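Local structure of probable CoA-transferase alpha subunit (Rhodococcus jostii, 6COJ) at residues A111-M119 with V144-L152; K16-A26 with R239-E247. The protein forms the alpha subunit of a probable CoA-transferase-family enzyme and binds a coenzyme A thioester, consistent with a role in acyl-CoA chemistry. The protein carries 1 engineered substitution. All blocks are in the same frame, centred on the assembly; numbering follows the deposited sequence.

Contact 1. Residues A111-M119 with V144-L152; sequences AVREMDAGM and VRRFWGDEL. Engineered in segment 111-119: Ala-117 (natural residue Glu).
The indole of Trp-148 is sandwiched between aliphatic groups: CB of Arg-113 lies over one face, 3.7 Å from CE2 of Trp-148, and CD1 of Leu-152 lies over the rim of the opposite face. Its edge meets Glu-114 O and the methyl of Met-115 in the ring plane. NE1 of Trp-148 donates to Glu-114 O at 3.0 Å, a bent bond from above the carbonyl plane. Met-115 CE touches Trp-148 CZ2 at 3.7 Å, with the sulfur also at the edge, a Met-aromatic contact. Against Phe-147, CB of Glu-114 stands squarely over the ring centre in a CH-pi contact, while the carboxylate follows at 33° to the ring; its oxygens bond to Tyr-86 and to a polar side chain of the partner protein's chain. Val-112 CG2 approaches Phe-147 CD1 obliquely at 3.7 Å.

The bend of Arg-113 at chi2 (-63°) brings CD back toward the indole that CB already overlies, and points the guanidinium at Glu-151. NE of Arg-113 forms a salt bridge to Glu-151 OE1 at 2.8 Å (154°), and NH1 of Arg-113 grips Val-112 O at 2.9 Å. NH2 reaches OE1 through a water, so every nitrogen is engaged and rotation is fixed. OE1 of Glu-151 also pairs with Lys-83, and OE2 bonds to Tyr-85 OH. A leucine in place of Arg-113 would probably cost Glu-151 a cationic partner and leave Val-112 O without its side-chain donor. Met-119 CE meets Val-144 CG1 tip to tip at 3.8 Å.

Helix 144-148 packs, roughly antiparallel, on strand 111-114, an outermost strand, within this chain, of a parallel sheet consistent with the Rossmann-like CoA-transferase fold; a short turn capped by Asp-116 leads into helix 117-128, at whose start engineered Ala-117 (naturally Glu) touches the bound CoA thioester.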
loop_
_atom_site.group_PDB
_atom_site.type_symbol
_atom_site.label_atom_id
_atom_site.label_comp_id
_atom_site.label_asym_id
_atom_site.label_seq_id
_atom_site.Cartn_x
_atom_site.Cartn_y
_atom_site.Cartn_z
ATOM N N ALA A 111 -13.442 18.506 -20.382
ATOM C CA ALA A 111 -14.191 17.276 -20.176
ATOM C C ALA A 111 -13.691 16.682 -18.873
ATOM O O ALA A 111 -12.478 16.595 -18.660
ATOM C CB ALA A 111 -13.930 16.300 -21.322
ATOM N N VAL A 112 -14.602 16.307 -17.984
ATOM C CA VAL A 112 -14.199 15.826 -16.664
ATOM C C VAL A 112 -14.478 14.340 -16.512
ATOM O O VAL A 112 -15.526 13.834 -16.937
ATOM C CB VAL A 112 -14.767 16.640 -15.480
ATOM C CG1 VAL A 112 -14.357 18.116 -15.588
ATOM C CG2 VAL A 112 -16.273 16.500 -15.387
ATOM N N ARG A 113 -13.518 13.645 -15.901
ATOM C CA ARG A 113 -13.743 12.308 -15.366
ATOM C C ARG A 113 -13.575 12.393 -13.854
ATOM O O ARG A 113 -12.641 11.828 -13.263
ATOM C CB ARG A 113 -12.812 11.292 -16.016
ATOM C CG ARG A 113 -13.030 11.147 -17.518
ATOM C CD ARG A 113 -14.431 10.607 -17.868
ATOM N NE ARG A 113 -14.604 10.504 -19.313
ATOM C CZ ARG A 113 -15.119 11.465 -20.071
ATOM N NH1 ARG A 113 -15.542 12.594 -19.515
ATOM N NH2 ARG A 113 -15.219 11.284 -21.380
ATOM N N GLU A 114 -14.485 13.140 -13.240
ATOM C CA GLU A 114 -14.538 13.292 -11.798
ATOM C C GLU A 114 -14.811 11.934 -11.165
ATOM O O GLU A 114 -15.561 11.115 -11.709
ATOM C CB GLU A 114 -15.662 14.286 -11.481
ATOM C CG GLU A 114 -15.814 14.629 -10.017
ATOM C CD GLU A 114 -16.746 15.802 -9.803
ATOM O OE1 GLU A 114 -16.618 16.800 -10.536
ATOM O OE2 GLU A 114 -17.616 15.719 -8.912
ATOM N N MET A 115 -14.181 11.680 -10.021
ATOM C CA MET A 115 -14.291 10.364 -9.410
ATOM C C MET A 115 -14.155 10.488 -7.903
ATOM O O MET A 115 -13.691 11.506 -7.383
ATOM C CB MET A 115 -13.231 9.410 -9.970
ATOM C CG MET A 115 -11.809 9.756 -9.550
ATOM S SD MET A 115 -10.572 8.720 -10.369
ATOM C CE MET A 115 -10.034 9.826 -11.682
ATOM N N ASP A 116 -14.567 9.438 -7.195
ATOM C CA ASP A 116 -14.335 9.410 -5.756
ATOM C C ASP A 116 -12.838 9.530 -5.468
ATOM O O ASP A 116 -12.004 9.026 -6.222
ATOM C CB ASP A 116 -14.885 8.118 -5.156
ATOM C CG ASP A 116 -14.527 7.969 -3.696
ATOM O OD1 ASP A 116 -15.259 8.518 -2.839
ATOM O OD2 ASP A 116 -13.502 7.320 -3.411
ATOM N N ALA A 117 -12.489 10.230 -4.385
ATOM C CA ALA A 117 -11.075 10.458 -4.101
ATOM C C ALA A 117 -10.289 9.152 -3.983
ATOM O O ALA A 117 -9.123 9.089 -4.379
ATOM C CB ALA A 117 -10.915 11.322 -2.852
ATOM N N GLY A 118 -10.911 8.097 -3.451
ATOM C CA GLY A 118 -10.213 6.823 -3.346
ATOM C C GLY A 118 -9.972 6.156 -4.678
ATOM O O GLY A 118 -9.073 5.303 -4.784
ATOM N N MET A 119 -10.756 6.520 -5.702
ATOM C CA MET A 119 -10.556 5.958 -7.029
ATOM C C MET A 119 -9.279 6.472 -7.676
ATOM O O MET A 119 -8.691 5.770 -8.504
ATOM C CB MET A 119 -11.765 6.244 -7.916
ATOM C CG MET A 119 -13.016 5.484 -7.491
ATOM S SD MET A 119 -14.500 6.036 -8.367
ATOM C CE MET A 119 -14.114 5.571 -10.055
ATOM N N VAL A 144 -20.620 9.322 -10.251
ATOM C CA VAL A 144 -19.359 8.970 -10.892
ATOM C C VAL A 144 -19.615 8.164 -12.164
ATOM O O VAL A 144 -18.946 8.358 -13.186
ATOM C CB VAL A 144 -18.435 8.238 -9.902
ATOM C CG1 VAL A 144 -17.170 7.775 -10.613
ATOM C CG2 VAL A 144 -18.090 9.154 -8.742
ATOM N N ARG A 145 -20.619 7.272 -12.135
ATOM C CA ARG A 145 -20.953 6.485 -13.323
ATOM C C ARG A 145 -21.292 7.377 -14.509
ATOM O O ARG A 145 -20.906 7.082 -15.644
ATOM C CB ARG A 145 -22.132 5.550 -13.037
ATOM C CG ARG A 145 -21.904 4.578 -11.887
ATOM C CD ARG A 145 -20.676 3.702 -12.114
ATOM N NE ARG A 145 -20.696 2.952 -13.366
ATOM C CZ ARG A 145 -21.306 1.785 -13.534
ATOM N NH1 ARG A 145 -21.965 1.222 -12.528
ATOM N NH2 ARG A 145 -21.266 1.172 -14.713
ATOM N N ARG A 146 -22.038 8.437 -14.268
ATOM C CA ARG A 146 -22.451 9.351 -15.347
ATOM C C ARG A 146 -21.346 10.263 -15.829
ATOM O O ARG A 146 -21.325 10.605 -16.953
ATOM C CB ARG A 146 -23.618 10.187 -14.924
ATOM C CG ARG A 146 -24.868 9.428 -14.677
ATOM C CD ARG A 146 -26.089 10.174 -15.183
ATOM N NE ARG A 146 -26.411 11.514 -14.665
ATOM C CZ ARG A 146 -26.369 12.620 -15.415
ATOM N NH1 ARG A 146 -26.753 13.767 -14.906
ATOM N NH2 ARG A 146 -25.910 12.600 -16.678
ATOM N N PHE A 147 -20.454 10.677 -14.939
ATOM C CA PHE A 147 -19.294 11.442 -15.385
ATOM C C PHE A 147 -18.488 10.663 -16.420
ATOM O O PHE A 147 -17.949 11.249 -17.369
ATOM C CB PHE A 147 -18.383 11.779 -14.201
ATOM C CG PHE A 147 -18.802 12.986 -13.409
ATOM C CD1 PHE A 147 -18.810 14.252 -13.986
ATOM C CD2 PHE A 147 -19.130 12.867 -12.067
ATOM C CE1 PHE A 147 -19.177 15.357 -13.246
ATOM C CE2 PHE A 147 -19.491 13.966 -11.317
ATOM C CZ PHE A 147 -19.514 15.227 -11.908
ATOM N N TRP A 148 -18.383 9.344 -16.250
ATOM C CA TRP A 148 -17.508 8.526 -17.079
ATOM C C TRP A 148 -18.223 7.796 -18.198
ATOM O O TRP A 148 -17.582 7.458 -19.200
ATOM C CB TRP A 148 -16.832 7.455 -16.232
ATOM C CG TRP A 148 -15.795 7.928 -15.286
ATOM C CD1 TRP A 148 -15.974 8.746 -14.206
ATOM C CD2 TRP A 148 -14.409 7.562 -15.294
ATOM N NE1 TRP A 148 -14.777 8.919 -13.548
ATOM C CE2 TRP A 148 -13.803 8.204 -14.199
ATOM C CE3 TRP A 148 -13.619 6.767 -16.135
ATOM C CZ2 TRP A 148 -12.448 8.061 -13.911
ATOM C CZ3 TRP A 148 -12.269 6.641 -15.858
ATOM C CH2 TRP A 148 -11.700 7.281 -14.750
ATOM N N GLY A 149 -19.519 7.516 -18.049
ATOM C CA GLY A 149 -20.185 6.671 -19.028
ATOM C C GLY A 149 -19.456 5.358 -19.240
ATOM O O GLY A 149 -18.983 4.719 -18.289
ATOM N N ASP A 150 -19.322 4.962 -20.512
ATOM C CA ASP A 150 -18.756 3.657 -20.841
ATOM C C ASP A 150 -17.248 3.582 -20.627
ATOM O O ASP A 150 -16.675 2.496 -20.779
ATOM C CB ASP A 150 -19.131 3.243 -22.270
ATOM C CG ASP A 150 -18.863 1.767 -22.540
ATOM O OD1 ASP A 150 -19.297 0.924 -21.721
ATOM O OD2 ASP A 150 -18.213 1.453 -23.561
ATOM N N GLU A 151 -16.590 4.689 -20.281
ATOM C CA GLU A 151 -15.184 4.626 -19.896
ATOM C C GLU A 151 -14.993 3.945 -18.543
ATOM O O GLU A 151 -13.881 3.504 -18.234
ATOM C CB GLU A 151 -14.570 6.033 -19.882
ATOM C CG GLU A 151 -13.045 6.032 -19.790
ATOM C CD GLU A 151 -12.412 7.411 -19.814
ATOM O OE1 GLU A 151 -13.041 8.381 -20.300
ATOM O OE2 GLU A 151 -11.260 7.512 -19.344
ATOM N N LEU A 152 -16.046 3.865 -17.724
ATOM C CA LEU A 152 -15.992 3.223 -16.413
ATOM C C LEU A 152 -16.965 2.055 -16.428
ATOM O O LEU A 152 -18.182 2.255 -16.492
ATOM C CB LEU A 152 -16.348 4.212 -15.302
ATOM C CG LEU A 152 -16.143 3.708 -13.870
ATOM C CD1 LEU A 152 -14.665 3.452 -13.604
ATOM C CD2 LEU A 152 -16.703 4.719 -12.890
HETATM O O HOH W 1 -14.732 8.734 -22.341
#

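Contact 2. Residues K16-A26 with R239-E247; sequences KRDKRISLDDA and RMMVDGVVE. With SO4 (sulfate ion), chain C.
Lys-16 lays CD and CE across one face of the Arg-239 guanidinium, the chains crossing at about a right angle with CD of Lys-16 3.6 Å from NE of Arg-239. Their charged ends part: both side chains bond to the backbone of the partner protein's chain, and Arg-239 also pairs with an acidic side chain there. Lys-19, extended beyond CG, sets CG against one face of the Arg-17 guanidinium, toward its rim, and delivers NZ to Val-242 O at 2.8 Å; His-190 O and an acidic side chain of the partner protein's chain complete the grip on the ammonium. Arg-17 folds back at chi3 (73°), so that NH2 meets Asp-243 O at 2.8 Å (153°), in the carbonyl plane and on a lone pair. Two waters continue the link between Arg-17 and Asp-243, whose OD2 is held by Arg-213.

The backbones join in a single parallel bridge, Arg-20 with Val-245. Val-245 N donates to Lys-19 O at 2.9 Å and Val-245 O accepts from Ile-21 N at 2.9 Å, so residues 19-21 flank strand 244-247, an outermost strand, within this chain, of the Rossmann-like parallel sheet. Ile-21 CD1 rests 3.8 Å from Gly-244 CA, where a CB on residue 244 would clash. Val-246 splits its contacts between its two methyls: CG1 meets Leu-23 CD2 at 3.7 Å, while CG2 faces Ile-21 CG1 and Ala-26 CB. Ser-22 and Asp-25 form a capping box that starts helix 23-28. Arg-20, exposed, grips Asp-18 side-on, NE to OD1 at 2.9 Å and NH2 to OD2; OD1 also accepts from Arg-20 N in an Asx turn, and NH1 and NH2 bond to O2 and O3 of a sulfate ion, probably from the crystallisation liquor.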
loop_
_atom_site.group_PDB
_atom_site.type_symbol
_atom_site.label_atom_id
_atom_site.label_comp_id
_atom_site.label_asym_id
_atom_site.label_seq_id
_atom_site.Cartn_x
_atom_site.Cartn_y
_atom_site.Cartn_z
ATOM N N LYS A 16 26.600 6.829 -11.688
ATOM C CA LYS A 16 25.166 6.869 -11.917
ATOM C C LYS A 16 24.802 8.154 -12.654
ATOM O O LYS A 16 25.497 9.168 -12.563
ATOM C CB LYS A 16 24.417 6.840 -10.586
ATOM C CG LYS A 16 24.644 5.581 -9.746
ATOM C CD LYS A 16 23.980 5.722 -8.377
ATOM C CE LYS A 16 24.286 4.546 -7.460
ATOM N NZ LYS A 16 25.739 4.449 -7.113
ATOM N N ARG A 17 23.691 8.112 -13.383
ATOM C CA ARG A 17 23.309 9.253 -14.209
ATOM C C ARG A 17 22.998 10.481 -13.357
ATOM O O ARG A 17 22.309 10.389 -12.337
ATOM C CB ARG A 17 22.107 8.904 -15.088
ATOM C CG ARG A 17 21.801 10.015 -16.096
ATOM C CD ARG A 17 20.855 9.583 -17.205
ATOM N NE ARG A 17 19.475 9.424 -16.750
ATOM C CZ ARG A 17 18.599 10.418 -16.655
ATOM N NH1 ARG A 17 18.955 11.655 -16.970
ATOM N NH2 ARG A 17 17.362 10.176 -16.244
ATOM N N ASP A 18 23.524 11.636 -13.777
ATOM C CA ASP A 18 23.212 12.920 -13.153
ATOM C C ASP A 18 21.930 13.446 -13.783
ATOM O O ASP A 18 21.916 13.807 -14.966
ATOM C CB ASP A 18 24.367 13.889 -13.395
ATOM C CG ASP A 18 24.169 15.244 -12.722
ATOM O OD1 ASP A 18 23.098 15.503 -12.136
ATOM O OD2 ASP A 18 25.103 16.071 -12.797
ATOM N N LYS A 19 20.853 13.503 -12.999
ATOM C CA LYS A 19 19.534 13.849 -13.507
ATOM C C LYS A 19 19.147 15.302 -13.263
ATOM O O LYS A 19 18.008 15.686 -13.552
ATOM C CB LYS A 19 18.487 12.915 -12.899
ATOM C CG LYS A 19 18.786 11.447 -13.155
ATOM C CD LYS A 19 17.724 10.541 -12.545
ATOM C CE LYS A 19 18.070 9.094 -12.784
ATOM N NZ LYS A 19 17.148 8.204 -11.991
ATOM N N ARG A 20 20.067 16.120 -12.756
ATOM C CA ARG A 20 19.746 17.518 -12.482
ATOM C C ARG A 20 19.431 18.267 -13.772
ATOM O O ARG A 20 20.204 18.220 -14.735
ATOM C CB ARG A 20 20.913 18.185 -11.755
ATOM C CG ARG A 20 21.036 17.725 -10.318
ATOM C CD ARG A 20 22.284 18.271 -9.669
ATOM N NE ARG A 20 23.488 17.727 -10.283
ATOM C CZ ARG A 20 24.721 18.079 -9.934
ATOM N NH1 ARG A 20 24.904 18.986 -8.983
ATOM N NH2 ARG A 20 25.765 17.526 -10.537
ATOM N N ILE A 21 18.297 18.977 -13.776
ATOM C CA ILE A 21 17.840 19.782 -14.907
ATOM C C ILE A 21 17.098 21.002 -14.370
ATOM O O ILE A 21 16.701 21.052 -13.204
ATOM C CB ILE A 21 16.909 18.990 -15.850
ATOM C CG1 ILE A 21 15.695 18.475 -15.073
ATOM C CG2 ILE A 21 17.668 17.885 -16.569
ATOM C CD1 ILE A 21 14.772 17.615 -15.904
ATOM N N SER A 22 16.903 21.998 -15.236
ATOM C CA SER A 22 16.181 23.203 -14.852
ATOM C C SER A 22 14.673 22.996 -14.995
ATOM O O SER A 22 14.203 22.024 -15.593
ATOM C CB SER A 22 16.608 24.379 -15.723
ATOM O OG SER A 22 16.116 24.192 -17.038
ATOM N N LEU A 23 13.909 23.937 -14.429
ATOM C CA LEU A 23 12.457 23.927 -14.588
ATOM C C LEU A 23 12.064 23.928 -16.058
ATOM O O LEU A 23 11.214 23.138 -16.485
ATOM C CB LEU A 23 11.852 25.151 -13.894
ATOM C CG LEU A 23 11.892 25.104 -12.367
ATOM C CD1 LEU A 23 11.687 26.499 -11.810
ATOM C CD2 LEU A 23 10.826 24.163 -11.842
ATOM N N ASP A 24 12.661 24.831 -16.843
ATOM C CA ASP A 24 12.325 24.915 -18.261
ATOM C C ASP A 24 12.784 23.671 -19.021
ATOM O O ASP A 24 12.105 23.232 -19.958
ATOM C CB ASP A 24 12.915 26.192 -18.866
ATOM C CG ASP A 24 12.209 27.457 -18.386
ATOM O OD1 ASP A 24 11.063 27.379 -17.901
ATOM O OD2 ASP A 24 12.799 28.549 -18.510
ATOM N N ASP A 25 13.941 23.107 -18.649
ATOM C CA ASP A 25 14.395 21.842 -19.234
ATOM C C ASP A 25 13.357 20.748 -19.030
ATOM O O ASP A 25 13.038 19.987 -19.952
ATOM C CB ASP A 25 15.688 21.369 -18.555
ATOM C CG ASP A 25 16.925 22.129 -18.989
ATOM O OD1 ASP A 25 16.921 22.754 -20.067
ATOM O OD2 ASP A 25 17.928 22.065 -18.241
ATOM N N ALA A 26 12.851 20.624 -17.802
ATOM C CA ALA A 26 11.901 19.559 -17.499
ATOM C C ALA A 26 10.630 19.711 -18.324
ATOM O O ALA A 26 10.141 18.742 -18.919
ATOM C CB ALA A 26 11.591 19.542 -16.000
ATOM N N ARG A 239 15.804 5.526 -7.382
ATOM C CA ARG A 239 16.308 5.992 -8.673
ATOM C C ARG A 239 15.489 5.473 -9.848
ATOM O O ARG A 239 15.504 6.103 -10.910
ATOM C CB ARG A 239 17.783 5.620 -8.856
ATOM C CG ARG A 239 18.734 6.403 -7.982
ATOM C CD ARG A 239 20.201 6.081 -8.309
ATOM N NE ARG A 239 20.591 4.744 -7.848
ATOM C CZ ARG A 239 20.813 3.702 -8.642
ATOM N NH1 ARG A 239 20.688 3.814 -9.961
ATOM N NH2 ARG A 239 21.160 2.536 -8.105
ATOM N N MET A 240 14.779 4.352 -9.688
ATOM C CA MET A 240 13.958 3.802 -10.765
ATOM C C MET A 240 12.655 4.543 -10.943
ATOM O O MET A 240 11.846 4.138 -11.790
ATOM C CB MET A 240 13.560 2.364 -10.459
ATOM C CG MET A 240 14.675 1.500 -10.069
ATOM S SD MET A 240 14.165 -0.197 -10.105
ATOM C CE MET A 240 13.247 -0.351 -8.591
ATOM N N MET A 241 12.399 5.563 -10.134
ATOM C CA MET A 241 11.124 6.262 -10.157
ATOM C C MET A 241 11.223 7.694 -10.653
ATOM O O MET A 241 10.205 8.400 -10.650
ATOM C CB MET A 241 10.508 6.249 -8.755
ATOM C CG MET A 241 10.276 4.842 -8.228
ATOM S SD MET A 241 9.902 4.750 -6.463
ATOM C CE MET A 241 8.254 5.449 -6.409
ATOM N N VAL A 242 12.406 8.144 -11.078
ATOM C CA VAL A 242 12.655 9.549 -11.385
ATOM C C VAL A 242 13.519 9.648 -12.631
ATOM O O VAL A 242 14.514 8.930 -12.773
ATOM C CB VAL A 242 13.366 10.238 -10.202
ATOM C CG1 VAL A 242 13.767 11.671 -10.578
ATOM C CG2 VAL A 242 12.484 10.221 -8.971
ATOM N N ASP A 243 13.165 10.573 -13.520
ATOM C CA ASP A 243 13.992 10.841 -14.688
ATOM C C ASP A 243 14.699 12.184 -14.653
ATOM O O ASP A 243 15.787 12.299 -15.215
ATOM C CB ASP A 243 13.174 10.700 -15.974
ATOM C CG ASP A 243 12.521 9.345 -16.068
ATOM O OD1 ASP A 243 13.247 8.334 -16.185
ATOM O OD2 ASP A 243 11.285 9.281 -15.971
ATOM N N GLY A 244 14.127 13.182 -13.999
ATOM C CA GLY A 244 14.797 14.460 -13.847
ATOM C C GLY A 244 14.548 15.029 -12.470
ATOM O O GLY A 244 13.470 14.859 -11.890
ATOM N N VAL A 245 15.567 15.715 -11.955
ATOM C CA VAL A 245 15.553 16.325 -10.627
ATOM C C VAL A 245 15.771 17.823 -10.788
ATOM O O VAL A 245 16.766 18.244 -11.387
ATOM C CB VAL A 245 16.659 15.732 -9.734
ATOM C CG1 VAL A 245 16.718 16.464 -8.388
ATOM C CG2 VAL A 245 16.451 14.245 -9.538
ATOM N N VAL A 246 14.862 18.625 -10.236
ATOM C CA VAL A 246 14.949 20.083 -10.305
ATOM C C VAL A 246 15.119 20.621 -8.891
ATOM O O VAL A 246 14.317 20.311 -8.004
ATOM C CB VAL A 246 13.697 20.694 -10.957
ATOM C CG1 VAL A 246 13.831 22.217 -11.031
ATOM C CG2 VAL A 246 13.457 20.097 -12.346
ATOM N N GLU A 247 16.148 21.430 -8.677
ATOM C CA GLU A 247 16.290 22.116 -7.398
ATOM C C GLU A 247 15.459 23.392 -7.445
ATOM O O GLU A 247 15.764 24.305 -8.216
ATOM C CB GLU A 247 17.754 22.424 -7.094
ATOM C CG GLU A 247 17.960 22.948 -5.692
ATOM C CD GLU A 247 19.402 22.848 -5.247
ATOM O OE1 GLU A 247 20.298 22.941 -6.114
ATOM O OE2 GLU A 247 19.638 22.659 -4.034
HETATM S S SO4 C . 28.753 19.026 -8.740
HETATM O O1 SO4 C . 30.066 19.663 -8.751
HETATM O O2 SO4 C . 27.747 20.025 -9.084
HETATM O O3 SO4 C . 28.730 17.935 -9.713
HETATM O O4 SO4 C . 28.479 18.499 -7.407
HETATM O O HOH W 2 16.015 7.672 -15.384
HETATM O O HOH W 3 17.501 14.263 -16.709
HETATM O O HOH W 4 17.859 22.123 -10.897
#

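The two contacts mark the two strands that are outermost, within this chain, in one seven-stranded parallel sheet: strand 111-114 belongs to contact 1 and strand 244-247 to contact 2. They lie on opposite sides of the chain's centre, with their own centres 33 Å apart and nearest atoms about 17 Å apart, and do not touch. Contact 1 is nested within the loop that contact 2 closes: residues 16-26 and 239-247 are far apart in sequence, with the other six strands of the sheet between them. Contact 1 borders the thioester pocket through Ala-117. Both contacts also touch the chain of another protein, contact 1 through the edge strand and Asp-116, contact 2 through the loops beside its strand.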